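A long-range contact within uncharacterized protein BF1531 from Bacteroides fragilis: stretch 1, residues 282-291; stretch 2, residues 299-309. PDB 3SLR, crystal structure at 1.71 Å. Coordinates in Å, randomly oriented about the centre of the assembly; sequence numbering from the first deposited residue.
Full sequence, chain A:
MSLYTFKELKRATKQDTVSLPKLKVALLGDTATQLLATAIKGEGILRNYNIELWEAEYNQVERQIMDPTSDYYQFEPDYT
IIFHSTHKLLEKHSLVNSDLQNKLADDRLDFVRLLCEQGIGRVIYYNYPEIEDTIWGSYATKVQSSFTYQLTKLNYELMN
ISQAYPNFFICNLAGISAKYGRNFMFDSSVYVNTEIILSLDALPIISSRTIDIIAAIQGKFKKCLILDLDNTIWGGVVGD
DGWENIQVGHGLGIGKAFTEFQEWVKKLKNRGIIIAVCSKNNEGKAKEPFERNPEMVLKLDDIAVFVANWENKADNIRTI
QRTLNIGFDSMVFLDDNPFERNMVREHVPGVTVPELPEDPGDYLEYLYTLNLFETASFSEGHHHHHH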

ATOM      1  N   ASN A 282      -4.957  32.508  12.229  1.00 19.53           N
ATOM      2  CA  ASN A 282      -3.861  33.397  12.535  1.00 22.43           C
ATOM      3  C   ASN A 282      -2.612  32.559  12.799  1.00 21.73           C
ATOM      4  O   ASN A 282      -2.669  31.569  13.540  1.00 21.05           O
ATOM      5  CB  ASN A 282      -4.222  34.239  13.762  1.00 22.13           C
ATOM      6  CG  ASN A 282      -3.047  35.033  14.291  1.00 28.14           C
ATOM      7  OD1 ASN A 282      -2.331  34.584  15.191  1.00 27.05           O
ATOM      8  ND2 ASN A 282      -2.835  36.220  13.729  1.00 28.24           N
ATOM      9  N   GLU A 283      -1.489  32.935  12.197  1.00 20.62           N
ATOM     10  CA  GLU A 283      -0.288  32.108  12.302  1.00 22.25           C
ATOM     11  C   GLU A 283       0.165  31.924  13.747  1.00 25.72           C
ATOM     12  O   GLU A 283       0.503  30.809  14.164  1.00 21.09           O
ATOM     13  CB  GLU A 283       0.852  32.680  11.467  1.00 25.76           C
ATOM     14  CG  GLU A 283       2.110  31.825  11.484  1.00 26.00           C
ATOM     15  CD  GLU A 283       3.294  32.523  10.845  1.00 37.76           C
ATOM     16  OE1 GLU A 283       3.299  32.659   9.604  1.00 32.56           O
ATOM     17  OE2 GLU A 283       4.211  32.942  11.586  1.00 36.12           O
ATOM     18  N   GLY A 284       0.172  33.015  14.511  1.00 23.94           N
ATOM     19  CA  GLY A 284       0.554  32.951  15.909  1.00 25.56           C
ATOM     20  C   GLY A 284      -0.248  31.927  16.693  1.00 20.71           C
ATOM     21  O   GLY A 284       0.313  31.104  17.433  1.00 19.78           O
ATOM     22  N   LYS A 285      -1.566  31.977  16.540  1.00 18.67           N
ATOM     23  CA  LYS A 285      -2.458  31.068  17.261  1.00 20.83           C
ATOM     24  C   LYS A 285      -2.271  29.616  16.827  1.00 20.30           C
ATOM     25  O   LYS A 285      -2.362  28.686  17.636  1.00 18.18           O
ATOM     26  CB  LYS A 285      -3.917  31.473  17.034  1.00 19.95           C
ATOM     27  CG  LYS A 285      -4.277  32.842  17.599  1.00 32.12           C
ATOM     28  CD  LYS A 285      -5.791  33.049  17.602  1.00 36.45           C
ATOM     29  CE  LYS A 285      -6.183  34.329  18.344  1.00 45.23           C
ATOM     30  NZ  LYS A 285      -5.601  34.399  19.720  1.00 45.63           N
ATOM     31  N   ALA A 286      -2.032  29.427  15.536  1.00 18.12           N
ATOM     32  CA  ALA A 286      -1.876  28.097  14.973  1.00 18.71           C
ATOM     33  C   ALA A 286      -0.602  27.439  15.467  1.00 18.20           C
ATOM     34  O   ALA A 286      -0.565  26.227  15.644  1.00 18.52           O
ATOM     35  CB  ALA A 286      -1.876  28.159  13.438  1.00 17.55           C
ATOM     36  N   LYS A 287       0.444  28.232  15.676  1.00 18.08           N
ATOM     37  CA  LYS A 287       1.726  27.701  16.148  1.00 18.57           C
ATOM     38  C   LYS A 287       1.757  27.464  17.659  1.00 20.81           C
ATOM     39  O   LYS A 287       2.572  26.688  18.151  1.00 21.68           O
ATOM     40  CB  LYS A 287       2.876  28.633  15.773  1.00 19.19           C
ATOM     41  CG  LYS A 287       3.226  28.615  14.286  1.00 18.08           C
ATOM     42  CD  LYS A 287       4.314  29.629  13.947  1.00 22.23           C
ATOM     43  CE  LYS A 287       4.842  29.384  12.527  1.00 27.88           C
ATOM     44  NZ  LYS A 287       6.036  30.217  12.193  1.00 32.89           N
ATOM     45  N   GLU A 288       0.881  28.143  18.388  1.00 21.37           N
ATOM     46  CA  GLU A 288       0.937  28.093  19.850  1.00 21.20           C
ATOM     47  C   GLU A 288       0.873  26.687  20.461  1.00 19.75           C
ATOM     48  O   GLU A 288       1.656  26.380  21.355  1.00 21.71           O
ATOM     49  CB  GLU A 288      -0.114  29.010  20.475  1.00 21.96           C
ATOM     50  CG  GLU A 288       0.502  30.156  21.266  1.00 30.59           C
ATOM     51  CD  GLU A 288      -0.531  30.964  22.018  1.00 32.27           C
ATOM     52  OE1 GLU A 288      -1.668  31.098  21.508  1.00 29.56           O
ATOM     53  OE2 GLU A 288      -0.208  31.451  23.123  1.00 33.80           O
ATOM     54  N   PRO A 289      -0.040  25.823  19.976  1.00 18.47           N
ATOM     55  CA  PRO A 289      -0.078  24.478  20.563  1.00 19.83           C
ATOM     56  C   PRO A 289       1.221  23.709  20.343  1.00 20.93           C
ATOM     57  O   PRO A 289       1.655  23.009  21.250  1.00 18.00           O
ATOM     58  CB  PRO A 289      -1.239  23.800  19.830  1.00 18.23           C
ATOM     59  CG  PRO A 289      -2.092  24.912  19.346  1.00 22.30           C
ATOM     60  CD  PRO A 289      -1.135  26.035  19.015  1.00 18.31           C
ATOM     61  N   PHE A 290       1.832  23.837  19.162  1.00 19.95           N
ATOM     62  CA  PHE A 290       3.126  23.207  18.915  1.00 18.46           C
ATOM     63  C   PHE A 290       4.144  23.680  19.934  1.00 18.55           C
ATOM     64  O   PHE A 290       4.957  22.898  20.428  1.00 24.25           O
ATOM     65  CB  PHE A 290       3.642  23.530  17.502  1.00 18.81           C
ATOM     66  CG  PHE A 290       2.823  22.922  16.398  1.00 21.13           C
ATOM     67  CD1 PHE A 290       1.697  23.570  15.911  1.00 18.54           C
ATOM     68  CD2 PHE A 290       3.183  21.702  15.837  1.00 19.34           C
ATOM     69  CE1 PHE A 290       0.937  23.014  14.891  1.00 17.69           C
ATOM     70  CE2 PHE A 290       2.436  21.140  14.808  1.00 21.67           C
ATOM     71  CZ  PHE A 290       1.304  21.795  14.336  1.00 17.67           C
ATOM     72  N   GLU A 291       4.093  24.973  20.240  1.00 21.38           N
ATOM     73  CA  GLU A 291       5.068  25.608  21.121  1.00 23.31           C
ATOM     74  C   GLU A 291       4.790  25.396  22.613  1.00 23.59           C
ATOM     75  O   GLU A 291       5.729  25.241  23.389  1.00 26.53           O
ATOM     76  CB  GLU A 291       5.136  27.113  20.837  1.00 25.42           C
ATOM     77  CG  GLU A 291       5.483  27.474  19.393  1.00 25.36           C
ATOM     78  CD  GLU A 291       5.264  28.952  19.090  1.00 34.44           C
ATOM     79  OE1 GLU A 291       4.394  29.578  19.738  1.00 34.83           O
ATOM     80  OE2 GLU A 291       5.953  29.488  18.196  1.00 36.32           O
ATOM     81  N   LYS A 299       6.077  18.627  16.705  1.00 21.15           N
ATOM     82  CA  LYS A 299       6.628  19.907  17.154  1.00 20.16           C
ATOM     83  C   LYS A 299       6.916  20.776  15.929  1.00 21.00           C
ATOM     84  O   LYS A 299       6.893  20.291  14.797  1.00 20.55           O
ATOM     85  CB  LYS A 299       7.920  19.683  17.936  1.00 20.89           C
ATOM     86  CG  LYS A 299       7.801  18.696  19.088  1.00 21.18           C
ATOM     87  CD  LYS A 299       6.766  19.116  20.111  1.00 22.33           C
ATOM     88  CE  LYS A 299       6.713  18.097  21.249  1.00 23.84           C
ATOM     89  NZ  LYS A 299       5.768  18.465  22.329  1.00 23.54           N
ATOM     90  N   LEU A 300       7.188  22.059  16.147  1.00 22.98           N
ATOM     91  CA  LEU A 300       7.457  22.945  15.022  1.00 22.39           C
ATOM     92  C   LEU A 300       8.599  22.447  14.150  1.00 21.96           C
ATOM     93  O   LEU A 300       8.572  22.647  12.945  1.00 22.35           O
ATOM     94  CB  LEU A 300       7.727  24.382  15.474  1.00 20.90           C
ATOM     95  CG  LEU A 300       6.487  25.165  15.909  1.00 23.84           C
ATOM     96  CD1 LEU A 300       6.813  26.643  16.131  1.00 25.53           C
ATOM     97  CD2 LEU A 300       5.391  25.016  14.876  1.00 23.77           C
ATOM     98  N   ASP A 301       9.597  21.796  14.740  1.00 22.59           N
ATOM     99  CA  ASP A 301      10.748  21.362  13.942  1.00 28.30           C
ATOM    100  C   ASP A 301      10.441  20.152  13.064  1.00 26.83           C
ATOM    101  O   ASP A 301      11.289  19.700  12.294  1.00 27.39           O
ATOM    102  CB  ASP A 301      11.981  21.101  14.809  1.00 30.56           C
ATOM    103  CG  ASP A 301      11.770  19.987  15.814  1.00 37.13           C
ATOM    104  OD1 ASP A 301      10.862  19.149  15.612  1.00 36.17           O
ATOM    105  OD2 ASP A 301      12.527  19.944  16.810  1.00 45.52           O
ATOM    106  N   ASP A 302       9.228  19.625  13.184  1.00 26.25           N
ATOM    107  CA  ASP A 302       8.789  18.548  12.300  1.00 23.48           C
ATOM    108  C   ASP A 302       8.127  19.123  11.054  1.00 25.98           C
ATOM    109  O   ASP A 302       7.879  18.406  10.090  1.00 23.48           O
ATOM    110  CB  ASP A 302       7.806  17.624  13.019  1.00 23.54           C
ATOM    111  CG  ASP A 302       8.454  16.841  14.138  1.00 27.51           C
ATOM    112  OD1 ASP A 302       9.606  16.388  13.967  1.00 29.36           O
ATOM    113  OD2 ASP A 302       7.811  16.688  15.200  1.00 24.27           O
ATOM    114  N   ILE A 303       7.838  20.421  11.078  1.00 22.94           N
ATOM    115  CA  ILE A 303       7.086  21.043   9.997  1.00 21.04           C
ATOM    116  C   ILE A 303       8.003  21.884   9.105  1.00 21.43           C
ATOM    117  O   ILE A 303       8.560  22.895   9.543  1.00 21.69           O
ATOM    118  CB  ILE A 303       5.948  21.927  10.547  1.00 20.60           C
ATOM    119  CG1 ILE A 303       5.102  21.171  11.587  1.00 20.91           C
ATOM    120  CG2 ILE A 303       5.092  22.446   9.414  1.00 18.59           C
ATOM    121  CD1 ILE A 303       4.306  20.018  11.018  1.00 20.94           C
ATOM    122  N   ALA A 304       8.152  21.466   7.850  1.00 17.23           N
ATOM    123  CA  ALA A 304       9.054  22.142   6.912  1.00 21.13           C
ATOM    124  C   ALA A 304       8.548  23.506   6.440  1.00 19.91           C
ATOM    125  O   ALA A 304       9.324  24.450   6.309  1.00 20.05           O
ATOM    126  CB  ALA A 304       9.332  21.247   5.712  1.00 18.85           C
ATOM    127  N   VAL A 305       7.252  23.601   6.171  1.00 19.81           N
ATOM    128  CA  VAL A 305       6.646  24.851   5.735  1.00 19.15           C
ATOM    129  C   VAL A 305       5.343  25.007   6.478  1.00 22.02           C
ATOM    130  O   VAL A 305       4.500  24.117   6.432  1.00 19.61           O
ATOM    131  CB  VAL A 305       6.335  24.841   4.221  1.00 18.31           C
ATOM    132  CG1 VAL A 305       5.889  26.217   3.766  1.00 21.05           C
ATOM    133  CG2 VAL A 305       7.555  24.379   3.432  1.00 20.72           C
ATOM    134  N   PHE A 306       5.183  26.131   7.172  1.00 19.01           N
ATOM    135  CA  PHE A 306       4.014  26.346   8.015  1.00 19.97           C
ATOM    136  C   PHE A 306       3.219  27.528   7.479  1.00 20.65           C
ATOM    137  O   PHE A 306       3.644  28.683   7.591  1.00 20.85           O
ATOM    138  CB  PHE A 306       4.464  26.590   9.463  1.00 17.65           C
ATOM    139  CG  PHE A 306       3.384  26.369  10.500  1.00 20.06           C
ATOM    140  CD1 PHE A 306       2.277  27.198  10.562  1.00 18.72           C
ATOM    141  CD2 PHE A 306       3.498  25.347  11.429  1.00 20.70           C
ATOM    142  CE1 PHE A 306       1.289  26.998  11.522  1.00 19.47           C
ATOM    143  CE2 PHE A 306       2.513  25.142  12.396  1.00 21.44           C
ATOM    144  CZ  PHE A 306       1.407  25.964  12.435  1.00 20.02           C
ATOM    145  N   VAL A 307       2.071  27.241   6.875  1.00 16.27           N
ATOM    146  CA  VAL A 307       1.247  28.288   6.276  1.00 19.65           C
ATOM    147  C   VAL A 307      -0.088  28.368   6.989  1.00 20.96           C
ATOM    148  O   VAL A 307      -0.897  27.450   6.909  1.00 18.85           O
ATOM    149  CB  VAL A 307       0.998  28.036   4.767  1.00 18.31           C
ATOM    150  CG1 VAL A 307       0.104  29.130   4.178  1.00 15.81           C
ATOM    151  CG2 VAL A 307       2.311  27.958   4.020  1.00 19.46           C
ATOM    152  N   ALA A 308      -0.294  29.455   7.726  1.00 18.22           N
ATOM    153  CA  ALA A 308      -1.563  29.708   8.386  1.00 19.56           C
ATOM    154  C   ALA A 308      -1.983  31.137   8.077  1.00 20.40           C
ATOM    155  O   ALA A 308      -1.311  32.086   8.477  1.00 22.31           O
ATOM    156  CB  ALA A 308      -1.433  29.516   9.910  1.00 19.66           C
ATOM    157  N   ASN A 309      -3.099  31.282   7.374  1.00 19.26           N
ATOM    158  CA  ASN A 309      -3.659  32.593   7.095  1.00 18.86           C
ATOM    159  C   ASN A 309      -5.099  32.406   6.687  1.00 20.45           C
ATOM    160  O   ASN A 309      -5.633  31.305   6.799  1.00 21.39           O
ATOM    161  CB  ASN A 309      -2.867  33.315   6.001  1.00 18.40           C
ATOM    162  CG  ASN A 309      -2.829  32.541   4.693  1.00 19.43           C
ATOM    163  OD1 ASN A 309      -3.855  32.088   4.198  1.00 19.54           O
ATOM    164  ND2 ASN A 309      -1.640  32.386   4.136  1.00 19.51           N
TER
HETATM  165  O   HOH W   1       1.779  31.466   7.719  1.00 26.46           O
HETATM  166  O   HOH W   2      -1.632  34.431   9.771  1.00 26.93           O
HETATM  167  O   HOH W   3       7.381  23.064  18.799  1.00 23.35           O
HETATM  168  O   HOH W   4       4.641  21.058  22.306  1.00 23.50           O

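No direct hydrogen bond joins the helix of stretch 1 to stretch 2; apolar packing fills the middle of the contact, and four waters carry the polar links at its two ends. The helix (283-291) crosses the strand that carries Phe-306, Val-307 and Ala-308 with an angle of 132° between their N-to-C directions and the axes 7.8 Å apart at closest approach, and 533 Å² is buried in all.

At the centre two aromatic rings meet edge to face. The edge of Phe-306 points at the face of Phe-290, with planes at 82°, centroids 5.5 Å apart, and Phe-290 CE1 lying 3.6 Å from Phe-306 CE2. Phe-290, its chi1 in the m rotamer, has the largest area covered by the other stretch. Its CB also touches Leu-300 CD2 (3.5 Å), and its CE2 approaches Ile-303 CG1 (4.2 Å), so that the Phe-290 side chain packs against Leu-300 and Ile-303 as well as Phe-306.

Phe-306 is used differently on its face. Lys-287 lays its aliphatic chain there, CG 3.8 Å from the ring centroid and only 17° off the normal, a CH-pi contact. A lysine suits this place because its methylenes can cover the ring while its charged end reaches beyond: Lys-287 NZ forms a salt bridge, with a weak hydrogen bond, to Glu-283 OE2 (3.3 Å), one helical turn earlier.

Where the helix begins, small residues allow close approach. Ala-286 CB lies 3.8 Å from Ala-308 CB and 3.9 Å from Phe-306 CE1, and Ala-308 CB also comes within 3.7 Å of Glu-283 CA. Both alanines point toward the opposing stretch and are buried. The alternation of the strand brings Phe-306 and Ala-308 to the helix while Val-307 points away.

Water completes this end. Water 1 donates to Glu-283 OE1 (2.7 Å) and accepts from Ala-308 N (2.9 Å); water 2 accepts from Glu-283 N (2.9 Å) and donates to Ala-308 O (2.7 Å). Strand backbone groups are thus linked to the first turn of the helix, which Asn-282 caps by accepting from Lys-285 N at OD1 (3.0 Å).

At the far end, waters 3 and 4 both donate to Phe-290 O, at 2.9 and 2.6 Å; water 3 accepts from Leu-300 N (2.8 Å) and water 4 from Lys-299 NZ (2.8 Å). Lys-299 N donates to Asp-302 OD2 (3.0 Å), which helps to hold the turn. Leu-300 leaves its backbone sideways, but its end comes nearer the helix, where CD1 lies 3.6 Å from Glu-291 OE2.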